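Local structure of gamma-resorcylate decarboxylase (Polaromonas, 4QRO) at residues A[124-130]-A[160-166]; A[213-219]-A[256-262]. The protein probably catalyses the manganese-dependent, non-oxidative decarboxylation of gamma-resorcylate (2,6-dihydroxybenzoate) to resorcinol. All coordinates share one frame; numbering follows the deposited sequence.

Contact 1 (A[124-130]-A[160-166]); sequences GALVNGF and PFYLHPR. With MN (manganese (II) ion), chain K; 38L (2-nitrobenzene-1,3-diol), chain M.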
ATOM      1  N   GLY A 124      14.110   2.288  23.071  1.00 33.24           N
ATOM      2  CA  GLY A 124      13.074   2.812  22.182  1.00 37.53           C
ATOM      3  C   GLY A 124      11.767   2.289  22.687  1.00 43.18           C
ATOM      4  O   GLY A 124      11.722   1.696  23.773  1.00 32.25           O
ATOM      5  N   ALA A 125      10.716   2.517  21.907  1.00 28.77           N
ATOM      6  CA  ALA A 125       9.375   2.006  22.191  1.00 26.28           C
ATOM      7  C   ALA A 125       8.838   1.307  20.954  1.00 34.02           C
ATOM      8  O   ALA A 125       9.218   1.665  19.837  1.00 32.24           O
ATOM      9  CB  ALA A 125       8.464   3.145  22.560  1.00 33.74           C
ATOM     10  N   LEU A 126       8.004   0.291  21.151  1.00 33.53           N
ATOM     11  CA  LEU A 126       7.283  -0.329  20.045  1.00 28.80           C
ATOM     12  C   LEU A 126       5.805  -0.323  20.371  1.00 36.02           C
ATOM     13  O   LEU A 126       5.390  -0.718  21.459  1.00 33.82           O
ATOM     14  CB  LEU A 126       7.790  -1.743  19.744  1.00 36.75           C
ATOM     15  CG  LEU A 126       7.134  -2.412  18.505  1.00 30.47           C
ATOM     16  CD1 LEU A 126       8.138  -3.232  17.689  1.00 26.57           C
ATOM     17  CD2 LEU A 126       5.937  -3.265  18.890  1.00 38.10           C
ATOM     18  N   VAL A 127       5.013   0.146  19.415  1.00 30.44           N
ATOM     19  CA  VAL A 127       3.582   0.311  19.592  1.00 26.54           C
ATOM     20  C   VAL A 127       2.832  -0.214  18.368  1.00 35.95           C
ATOM     21  O   VAL A 127       3.198   0.082  17.237  1.00 31.22           O
ATOM     22  CB  VAL A 127       3.227   1.791  19.843  1.00 32.04           C
ATOM     23  CG1 VAL A 127       1.718   2.029  19.801  1.00 32.84           C
ATOM     24  CG2 VAL A 127       3.838   2.268  21.160  1.00 35.04           C
ATOM     25  N   ASN A 128       1.756  -0.957  18.621  1.00 30.61           N
ATOM     26  CA  ASN A 128       1.040  -1.650  17.581  1.00 28.33           C
ATOM     27  C   ASN A 128      -0.090  -0.816  17.039  1.00 33.91           C
ATOM     28  O   ASN A 128      -1.286  -1.090  17.268  1.00 29.97           O
ATOM     29  CB  ASN A 128       0.562  -2.998  18.090  1.00 32.99           C
ATOM     30  CG  ASN A 128       1.696  -3.837  18.656  1.00 36.11           C
ATOM     31  OD1 ASN A 128       2.657  -4.177  17.947  1.00 30.04           O
ATOM     32  ND2 ASN A 128       1.595  -4.171  19.951  1.00 33.14           N
ATOM     33  N   GLY A 129       0.294   0.208  16.292  1.00 32.93           N
ATOM     34  CA  GLY A 129      -0.690   1.047  15.641  1.00 30.76           C
ATOM     35  C   GLY A 129      -1.595   1.761  16.630  1.00 33.44           C
ATOM     36  O   GLY A 129      -1.201   2.041  17.773  1.00 32.64           O
ATOM     37  N   PHE A 130      -2.823   2.042  16.197  1.00 27.81           N
ATOM     38  CA  PHE A 130      -3.766   2.803  17.010  1.00 29.24           C
ATOM     39  C   PHE A 130      -4.133   2.117  18.313  1.00 34.92           C
ATOM     40  O   PHE A 130      -4.043   0.883  18.454  1.00 30.90           O
ATOM     41  CB  PHE A 130      -5.059   3.074  16.224  1.00 28.99           C
ATOM     42  CG  PHE A 130      -5.822   1.828  15.855  1.00 32.06           C
ATOM     43  CD1 PHE A 130      -6.718   1.252  16.744  1.00 27.12           C
ATOM     44  CD2 PHE A 130      -5.668   1.249  14.600  1.00 30.94           C
ATOM     45  CE1 PHE A 130      -7.411   0.099  16.411  1.00 37.31           C
ATOM     46  CE2 PHE A 130      -6.361   0.101  14.260  1.00 32.29           C
ATOM     47  CZ  PHE A 130      -7.233  -0.481  15.161  1.00 36.53           C
ATOM     48  N   PRO A 160      14.079   6.068  19.447  1.00 35.38           N
ATOM     49  CA  PRO A 160      13.128   5.852  18.340  1.00 30.58           C
ATOM     50  C   PRO A 160      11.808   5.222  18.763  1.00 31.40           C
ATOM     51  O   PRO A 160      11.742   4.563  19.814  1.00 32.67           O
ATOM     52  CB  PRO A 160      13.879   4.875  17.422  1.00 37.32           C
ATOM     53  CG  PRO A 160      15.310   5.035  17.776  1.00 46.06           C
ATOM     54  CD  PRO A 160      15.310   5.275  19.259  1.00 37.08           C
ATOM     55  N   PHE A 161      10.790   5.356  17.907  1.00 29.42           N
ATOM     56  CA  PHE A 161       9.445   4.818  18.169  1.00 25.79           C
ATOM     57  C   PHE A 161       9.134   3.931  16.982  1.00 27.73           C
ATOM     58  O   PHE A 161       9.138   4.424  15.862  1.00 29.14           O
ATOM     59  CB  PHE A 161       8.461   6.005  18.282  1.00 31.29           C
ATOM     60  CG  PHE A 161       7.010   5.632  18.515  1.00 29.72           C
ATOM     61  CD1 PHE A 161       6.207   5.165  17.467  1.00 29.96           C
ATOM     62  CD2 PHE A 161       6.420   5.822  19.752  1.00 30.41           C
ATOM     63  CE1 PHE A 161       4.889   4.834  17.666  1.00 32.15           C
ATOM     64  CE2 PHE A 161       5.075   5.523  19.950  1.00 31.15           C
ATOM     65  CZ  PHE A 161       4.311   5.030  18.912  1.00 32.05           C
ATOM     66  N   TYR A 162       8.873   2.654  17.240  1.00 32.24           N
ATOM     67  CA  TYR A 162       8.607   1.649  16.195  1.00 32.97           C
ATOM     68  C   TYR A 162       7.115   1.568  16.064  1.00 30.75           C
ATOM     69  O   TYR A 162       6.428   1.142  16.993  1.00 31.38           O
ATOM     70  CB  TYR A 162       9.188   0.294  16.606  1.00 37.13           C
ATOM     71  CG  TYR A 162       9.464  -0.670  15.471  1.00 28.71           C
ATOM     72  CD1 TYR A 162       8.459  -1.048  14.579  1.00 30.38           C
ATOM     73  CD2 TYR A 162      10.742  -1.235  15.307  1.00 28.31           C
ATOM     74  CE1 TYR A 162       8.725  -1.933  13.545  1.00 30.72           C
ATOM     75  CE2 TYR A 162      11.019  -2.118  14.272  1.00 33.69           C
ATOM     76  CZ  TYR A 162      10.011  -2.464  13.391  1.00 31.37           C
ATOM     77  OH  TYR A 162      10.307  -3.366  12.374  1.00 31.39           O
ATOM     78  N   LEU A 163       6.589   2.004  14.917  1.00 30.67           N
ATOM     79  CA  LEU A 163       5.162   1.996  14.695  1.00 28.52           C
ATOM     80  C   LEU A 163       4.890   0.685  13.961  1.00 31.14           C
ATOM     81  O   LEU A 163       5.140   0.568  12.765  1.00 32.67           O
ATOM     82  CB  LEU A 163       4.734   3.238  13.892  1.00 28.72           C
ATOM     83  CG  LEU A 163       3.243   3.270  13.491  1.00 35.73           C
ATOM     84  CD1 LEU A 163       2.339   3.427  14.696  1.00 35.26           C
ATOM     85  CD2 LEU A 163       2.974   4.394  12.486  1.00 33.52           C
ATOM     86  N   HIS A 164       4.435  -0.313  14.709  1.00 25.98           N
ATOM     87  CA  HIS A 164       4.266  -1.687  14.221  1.00 30.95           C
ATOM     88  C   HIS A 164       2.808  -1.854  13.819  1.00 28.84           C
ATOM     89  O   HIS A 164       1.941  -1.059  14.238  1.00 32.45           O
ATOM     90  CB  HIS A 164       4.652  -2.660  15.363  1.00 35.02           C
ATOM     91  CG  HIS A 164       4.585  -4.110  15.015  1.00 31.77           C
ATOM     92  ND1 HIS A 164       3.446  -4.866  15.194  1.00 29.03           N
ATOM     93  CD2 HIS A 164       5.531  -4.956  14.541  1.00 27.87           C
ATOM     94  CE1 HIS A 164       3.695  -6.110  14.836  1.00 32.14           C
ATOM     95  NE2 HIS A 164       4.950  -6.192  14.440  1.00 37.27           N
ATOM     96  N   PRO A 165       2.507  -2.859  12.985  1.00 28.42           N
ATOM     97  CA  PRO A 165       1.082  -2.998  12.644  1.00 27.44           C
ATOM     98  C   PRO A 165       0.153  -3.544  13.712  1.00 27.01           C
ATOM     99  O   PRO A 165       0.585  -4.105  14.734  1.00 31.59           O
ATOM    100  CB  PRO A 165       1.091  -3.997  11.464  1.00 31.97           C
ATOM    101  CG  PRO A 165       2.470  -3.931  10.912  1.00 33.46           C
ATOM    102  CD  PRO A 165       3.360  -3.675  12.099  1.00 29.21           C
ATOM    103  N   ARG A 166      -1.131  -3.346  13.444  1.00 30.31           N
ATOM    104  CA  ARG A 166      -2.223  -4.135  13.999  1.00 31.84           C
ATOM    105  C   ARG A 166      -3.274  -4.140  12.900  1.00 26.35           C
ATOM    106  O   ARG A 166      -3.174  -3.382  11.911  1.00 29.29           O
ATOM    107  CB  ARG A 166      -2.800  -3.539  15.301  1.00 28.00           C
ATOM    108  CG  ARG A 166      -3.481  -2.183  15.107  1.00 36.79           C
ATOM    109  CD  ARG A 166      -4.208  -1.686  16.342  1.00 30.21           C
ATOM    110  NE  ARG A 166      -5.258  -2.606  16.757  1.00 35.83           N
ATOM    111  CZ  ARG A 166      -5.850  -2.593  17.947  1.00 46.89           C
ATOM    112  NH1 ARG A 166      -5.493  -1.695  18.866  1.00 32.31           N
ATOM    113  NH2 ARG A 166      -6.790  -3.498  18.219  1.00 35.24           N
TER
HETATM  114 MN    MN K 403       6.020  -8.080  13.795  1.00 31.28          MN
HETATM  115  OAK 38L M 405       4.595  -8.141  11.931  1.00 37.00           O
HETATM  116  NAG 38L M 405       4.028  -9.076  11.435  1.00 94.55           N
HETATM  117  OAJ 38L M 405       3.876  -9.087  10.215  1.00 44.18           O
HETATM  118  CAA 38L M 405       3.563 -10.128  12.263  1.00 44.34           C
HETATM  119  CAF 38L M 405       2.878 -11.177  11.657  1.00 41.16           C
HETATM  120  OAH 38L M 405       3.244 -11.591  10.412  1.00 37.35           O
HETATM  121  CAE 38L M 405       1.821 -11.805  12.317  1.00 36.99           C
HETATM  122  CAD 38L M 405       1.477 -11.427  13.610  1.00 43.66           C
HETATM  123  CAC 38L M 405       2.266 -10.500  14.287  1.00 41.87           C
HETATM  124  CAB 38L M 405       3.332  -9.884  13.633  1.00 35.83           C
HETATM  125  OAI 38L M 405       4.134  -9.027  14.337  1.00 35.72           O
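Ala125 N donates to Pro160 O at 3.1 Å and opens a parallel pairing of two neighbouring strands in the (beta/alpha)8 barrel of an amidohydrolase, joined through helix 148-157 as a beta-alpha-beta unit. Next in line, Ala125 O accepts from Tyr162 N at 2.8 Å. Leu126 turns its side chain to the face that carries Tyr162 and His164: CD1 sits over one face of the tyrosine ring, 4.0 Å from its centroid, while CD2 meets His164 CB. The phenol oxygen of Tyr162 is hydrogen-bonded to Glu8. On the reverse face Val127 meets the end of the Phe161 ring, CB to CZ 3.5 Å, and its backbone links Tyr162 O to His164 N. Asn128 and His164 point the same way, and OD1 comes within 2.9 Å of ND1; the same ND1 donates to Pro165 O, while NE2 binds manganese together with Glu8, His10, Asp287 and the inhibitor. Past the strand, Arg166 lies over the ring of Phe130; its chain bends at chi3 (-60°) and brings the guanidinium flat onto the ring, planes 5° apart. Replacing Arg166 with an alanine would probably leave this face of Phe130 without its stacked partner and Gln132 without its charged donor. Arg166 NH1 also donates to Phe130 O at 3.0 Å, the oxygen lying near the guanidinium plane.

Contact 2 (A[213-219]-A[256-262]); sequences KIILGHM and NFYLTTS. With 38L (2-nitrobenzene-1,3-diol), chain M.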
ATOM      1  N   LYS A 213      12.587  10.064  15.525  1.00 32.18           N
ATOM      2  CA  LYS A 213      12.931   8.924  14.694  1.00 29.32           C
ATOM      3  C   LYS A 213      11.839   7.865  14.773  1.00 36.94           C
ATOM      4  O   LYS A 213      11.573   7.331  15.848  1.00 34.95           O
ATOM      5  CB  LYS A 213      14.257   8.378  15.196  1.00 37.30           C
ATOM      6  CG  LYS A 213      15.364   9.440  15.120  1.00 36.64           C
ATOM      7  CD  LYS A 213      16.719   8.889  15.526  1.00 57.70           C
ATOM      8  CE  LYS A 213      17.689  10.001  15.906  1.00 67.11           C
ATOM      9  NZ  LYS A 213      18.858   9.481  16.671  1.00 59.76           N
ATOM     10  N   ILE A 214      11.196   7.585  13.632  1.00 29.77           N
ATOM     11  CA  ILE A 214      10.137   6.589  13.567  1.00 35.57           C
ATOM     12  C   ILE A 214      10.644   5.411  12.727  1.00 27.96           C
ATOM     13  O   ILE A 214      11.257   5.601  11.665  1.00 29.55           O
ATOM     14  CB  ILE A 214       8.850   7.171  12.930  1.00 31.97           C
ATOM     15  CG1 ILE A 214       8.505   8.543  13.529  1.00 33.55           C
ATOM     16  CG2 ILE A 214       7.692   6.172  13.014  1.00 33.96           C
ATOM     17  CD1 ILE A 214       8.166   8.559  15.002  1.00 38.46           C
ATOM     18  N   ILE A 215      10.404   4.201  13.208  1.00 29.73           N
ATOM     19  CA  ILE A 215      10.802   2.988  12.505  1.00 29.69           C
ATOM     20  C   ILE A 215       9.554   2.282  11.991  1.00 32.47           C
ATOM     21  O   ILE A 215       8.559   2.129  12.719  1.00 30.55           O
ATOM     22  CB  ILE A 215      11.567   2.033  13.421  1.00 28.29           C
ATOM     23  CG1 ILE A 215      12.766   2.756  14.060  1.00 30.77           C
ATOM     24  CG2 ILE A 215      12.063   0.824  12.640  1.00 29.62           C
ATOM     25  CD1 ILE A 215      13.506   1.931  15.068  1.00 36.05           C
ATOM     26  N   LEU A 216       9.613   1.849  10.733  1.00 33.61           N
ATOM     27  CA  LEU A 216       8.577   0.998  10.136  1.00 31.44           C
ATOM     28  C   LEU A 216       9.154  -0.354   9.722  1.00 26.80           C
ATOM     29  O   LEU A 216      10.237  -0.436   9.142  1.00 32.32           O
ATOM     30  CB  LEU A 216       7.953   1.666   8.914  1.00 26.75           C
ATOM     31  CG  LEU A 216       7.316   3.030   9.108  1.00 30.33           C
ATOM     32  CD1 LEU A 216       6.893   3.587   7.763  1.00 31.57           C
ATOM     33  CD2 LEU A 216       6.128   2.948  10.055  1.00 33.70           C
ATOM     34  N   GLY A 217       8.433  -1.430   9.988  1.00 27.93           N
ATOM     35  CA  GLY A 217       8.866  -2.719   9.504  1.00 26.62           C
ATOM     36  C   GLY A 217       8.437  -2.968   8.072  1.00 26.93           C
ATOM     37  O   GLY A 217       7.829  -2.110   7.415  1.00 28.59           O
ATOM     38  N   HIS A 218       8.728  -4.172   7.614  1.00 31.22           N
ATOM     39  CA  HIS A 218       8.125  -4.701   6.379  1.00 28.00           C
ATOM     40  C   HIS A 218       8.492  -3.844   5.161  1.00 28.07           C
ATOM     41  O   HIS A 218       7.710  -3.667   4.226  1.00 31.55           O
ATOM     42  CB  HIS A 218       6.621  -4.879   6.593  1.00 28.12           C
ATOM     43  CG  HIS A 218       6.290  -5.547   7.903  1.00 32.22           C
ATOM     44  ND1 HIS A 218       5.764  -4.871   8.985  1.00 36.13           N
ATOM     45  CD2 HIS A 218       6.528  -6.812   8.337  1.00 32.43           C
ATOM     46  CE1 HIS A 218       5.641  -5.706  10.014  1.00 29.26           C
ATOM     47  NE2 HIS A 218       6.091  -6.889   9.639  1.00 37.08           N
ATOM     48  N   MET A 219       9.701  -3.294   5.203  1.00 27.33           N
ATOM     49  CA  MET A 219      10.205  -2.459   4.121  1.00 32.73           C
ATOM     50  C   MET A 219       9.431  -1.149   3.989  1.00 34.96           C
ATOM     51  O   MET A 219       9.438  -0.529   2.926  1.00 28.88           O
ATOM     52  CB  MET A 219      10.171  -3.223   2.795  1.00 36.40           C
ATOM     53  CG  MET A 219      11.273  -4.260   2.649  1.00 64.83           C
ATOM     54  SD  MET A 219      12.922  -3.550   2.809  1.00 37.31           S
ATOM     55  CE  MET A 219      13.936  -4.921   2.262  1.00 41.28           C
ATOM     56  N   ASN A 256      12.948  11.575   8.939  1.00 32.52           N
ATOM     57  CA  ASN A 256      12.469  11.115  10.251  1.00 26.83           C
ATOM     58  C   ASN A 256      12.199   9.622  10.335  1.00 29.54           C
ATOM     59  O   ASN A 256      11.909   9.117  11.409  1.00 33.15           O
ATOM     60  CB  ASN A 256      11.196  11.906  10.614  1.00 31.58           C
ATOM     61  CG  ASN A 256      11.473  13.388  10.812  1.00 29.76           C
ATOM     62  OD1 ASN A 256      11.264  14.204   9.902  1.00 33.54           O
ATOM     63  ND2 ASN A 256      11.986  13.744  11.990  1.00 37.95           N
ATOM     64  N   PHE A 257      12.277   8.923   9.202  1.00 28.74           N
ATOM     65  CA  PHE A 257      11.960   7.508   9.151  1.00 31.74           C
ATOM     66  C   PHE A 257      13.142   6.588   8.897  1.00 27.84           C
ATOM     67  O   PHE A 257      14.086   6.937   8.179  1.00 28.79           O
ATOM     68  CB  PHE A 257      10.837   7.250   8.111  1.00 31.22           C
ATOM     69  CG  PHE A 257       9.477   7.631   8.621  1.00 28.46           C
ATOM     70  CD1 PHE A 257       9.117   8.975   8.762  1.00 31.92           C
ATOM     71  CD2 PHE A 257       8.600   6.670   9.070  1.00 29.32           C
ATOM     72  CE1 PHE A 257       7.883   9.329   9.287  1.00 33.65           C
ATOM     73  CE2 PHE A 257       7.376   7.033   9.612  1.00 32.90           C
ATOM     74  CZ  PHE A 257       7.018   8.357   9.710  1.00 39.29           C
ATOM     75  N   TYR A 258      13.056   5.394   9.500  1.00 29.74           N
ATOM     76  CA  TYR A 258      13.909   4.239   9.228  1.00 26.80           C
ATOM     77  C   TYR A 258      12.984   3.048   8.891  1.00 31.69           C
ATOM     78  O   TYR A 258      11.875   2.953   9.405  1.00 32.42           O
ATOM     79  CB  TYR A 258      14.811   3.877  10.410  1.00 32.58           C
ATOM     80  CG  TYR A 258      15.733   5.008  10.833  1.00 31.26           C
ATOM     81  CD1 TYR A 258      15.203   6.127  11.478  1.00 30.60           C
ATOM     82  CD2 TYR A 258      17.108   4.972  10.596  1.00 47.23           C
ATOM     83  CE1 TYR A 258      15.997   7.182  11.847  1.00 50.87           C
ATOM     84  CE2 TYR A 258      17.926   6.040  10.999  1.00 36.15           C
ATOM     85  CZ  TYR A 258      17.349   7.144  11.610  1.00 49.78           C
ATOM     86  OH  TYR A 258      18.077   8.243  12.024  1.00 57.87           O
ATOM     87  N   LEU A 259      13.442   2.165   8.011  1.00 28.74           N
ATOM     88  CA  LEU A 259      12.686   0.979   7.590  1.00 30.15           C
ATOM     89  C   LEU A 259      13.436  -0.271   7.977  1.00 33.26           C
ATOM     90  O   LEU A 259      14.646  -0.298   7.830  1.00 31.44           O
ATOM     91  CB  LEU A 259      12.551   0.957   6.047  1.00 26.06           C
ATOM     92  CG  LEU A 259      12.136   2.275   5.414  1.00 28.50           C
ATOM     93  CD1 LEU A 259      11.896   2.069   3.902  1.00 38.56           C
ATOM     94  CD2 LEU A 259      10.901   2.842   6.114  1.00 32.70           C
ATOM     95  N   THR A 260      12.743  -1.317   8.447  1.00 28.08           N
ATOM     96  CA  THR A 260      13.400  -2.615   8.623  1.00 24.15           C
ATOM     97  C   THR A 260      12.988  -3.625   7.570  1.00 27.89           C
ATOM     98  O   THR A 260      12.015  -3.418   6.863  1.00 30.78           O
ATOM     99  CB  THR A 260      13.221  -3.227  10.033  1.00 27.92           C
ATOM    100  OG1 THR A 260      11.980  -3.932  10.126  1.00 30.17           O
ATOM    101  CG2 THR A 260      13.289  -2.164  11.076  1.00 28.46           C
ATOM    102  N   THR A 261      13.767  -4.708   7.489  1.00 28.65           N
ATOM    103  CA  THR A 261      13.534  -5.752   6.502  1.00 28.09           C
ATOM    104  C   THR A 261      12.582  -6.845   7.013  1.00 37.56           C
ATOM    105  O   THR A 261      12.412  -7.865   6.370  1.00 32.05           O
ATOM    106  CB  THR A 261      14.871  -6.409   6.055  1.00 33.45           C
ATOM    107  OG1 THR A 261      15.440  -7.161   7.142  1.00 29.23           O
ATOM    108  CG2 THR A 261      15.880  -5.350   5.572  1.00 30.58           C
ATOM    109  N   SER A 262      11.934  -6.638   8.147  1.00 31.00           N
ATOM    110  CA  SER A 262      11.122  -7.691   8.708  1.00 34.12           C
ATOM    111  C   SER A 262      10.050  -8.194   7.739  1.00 26.59           C
ATOM    112  O   SER A 262       9.337  -7.408   7.107  1.00 30.72           O
ATOM    113  CB  SER A 262      10.445  -7.214   9.962  1.00 28.70           C
ATOM    114  OG  SER A 262       9.629  -6.094   9.676  1.00 26.69           O
TER
HETATM  115  OAK 38L M 405       4.595  -8.141  11.931  1.00 37.00           O
HETATM  116  NAG 38L M 405       4.028  -9.076  11.435  1.00 94.55           N
HETATM  117  OAJ 38L M 405       3.876  -9.087  10.215  1.00 44.18           O
HETATM  118  CAA 38L M 405       3.563 -10.128  12.263  1.00 44.34           C
HETATM  119  CAF 38L M 405       2.878 -11.177  11.657  1.00 41.16           C
HETATM  120  OAH 38L M 405       3.244 -11.591  10.412  1.00 37.35           O
HETATM  121  CAE 38L M 405       1.821 -11.805  12.317  1.00 36.99           C
HETATM  122  CAD 38L M 405       1.477 -11.427  13.610  1.00 43.66           C
HETATM  123  CAC 38L M 405       2.266 -10.500  14.287  1.00 41.87           C
HETATM  124  CAB 38L M 405       3.332  -9.884  13.633  1.00 35.83           C
HETATM  125  OAI 38L M 405       4.134  -9.027  14.337  1.00 35.72           O
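The His218 ring has Ser262 OG over one face, 3.5 Å above the plane and displaced toward the rim, and the nitro oxygen OAK of the bound 2-nitrobenzene-1,3-diol at its edge. Farther back along this parallel strand pair of the amidohydrolase barrel, the Phe257 ring takes Ile214 CB over one face, 3.9 Å from the ring centroid, and Leu216 CG in plane at its edge. With Phe257 CG anti to its carbonyl carbon (chi1 -77°), the ring lies alongside Ile214, whose CG2 touches CE2 at 3.5 Å. The Tyr258 ring, on the other side of the sheet, has Ile214 O at its edge, and Lys213 runs past it obliquely, CD approaching OH. Residues of helix 188-202 pack against Leu216 and Phe257. Between these side chains the backbones form an unbroken ladder, from Ile214 N on Asn256 O to Thr260 N on Leu216 O. Beyond it the chain of 213-219 turns, with positive phi at both His218 and Met219, yet stays tied to the neighbouring strand: Met219 N donates to Thr260 O at 2.9 Å. Ile215 CG2 meets Thr260 CG2 at 3.6 Å. The histidine is positioned from two sides, since Glu221 accepts from ND1 and Asp287 is bonded to NE2, while Ser262 OG is held in turn by Glu8. His218 N donates to Ser262 OG at 3.0 Å, and His218 NE2 makes a weak, bent bond (124°) to inhibitor OAK.

Contacts 1 and 2 illustrate how a barrel enzyme gathers its active site at the C-terminal ends of its strands. They come in series along the chain, their centres about 10 Å apart, and belong to one parallel sheet in the order 125-128, 161-164, 214-216, 257-260. Strands 161-164 and 214-216 are neighbours, so the two pairings run on into each other: Phe161 O lies 2.9 Å from Ile215 N, a probable hydrogen bond. A second probable bond joins Tyr162 OH to Thr260 OG1, reaching across the intervening strand. Both contacts deliver a histidine to the same inhibitor, His164 through manganese and His218 directly, while Arg229 and Asn234 of the second subunit also bind it.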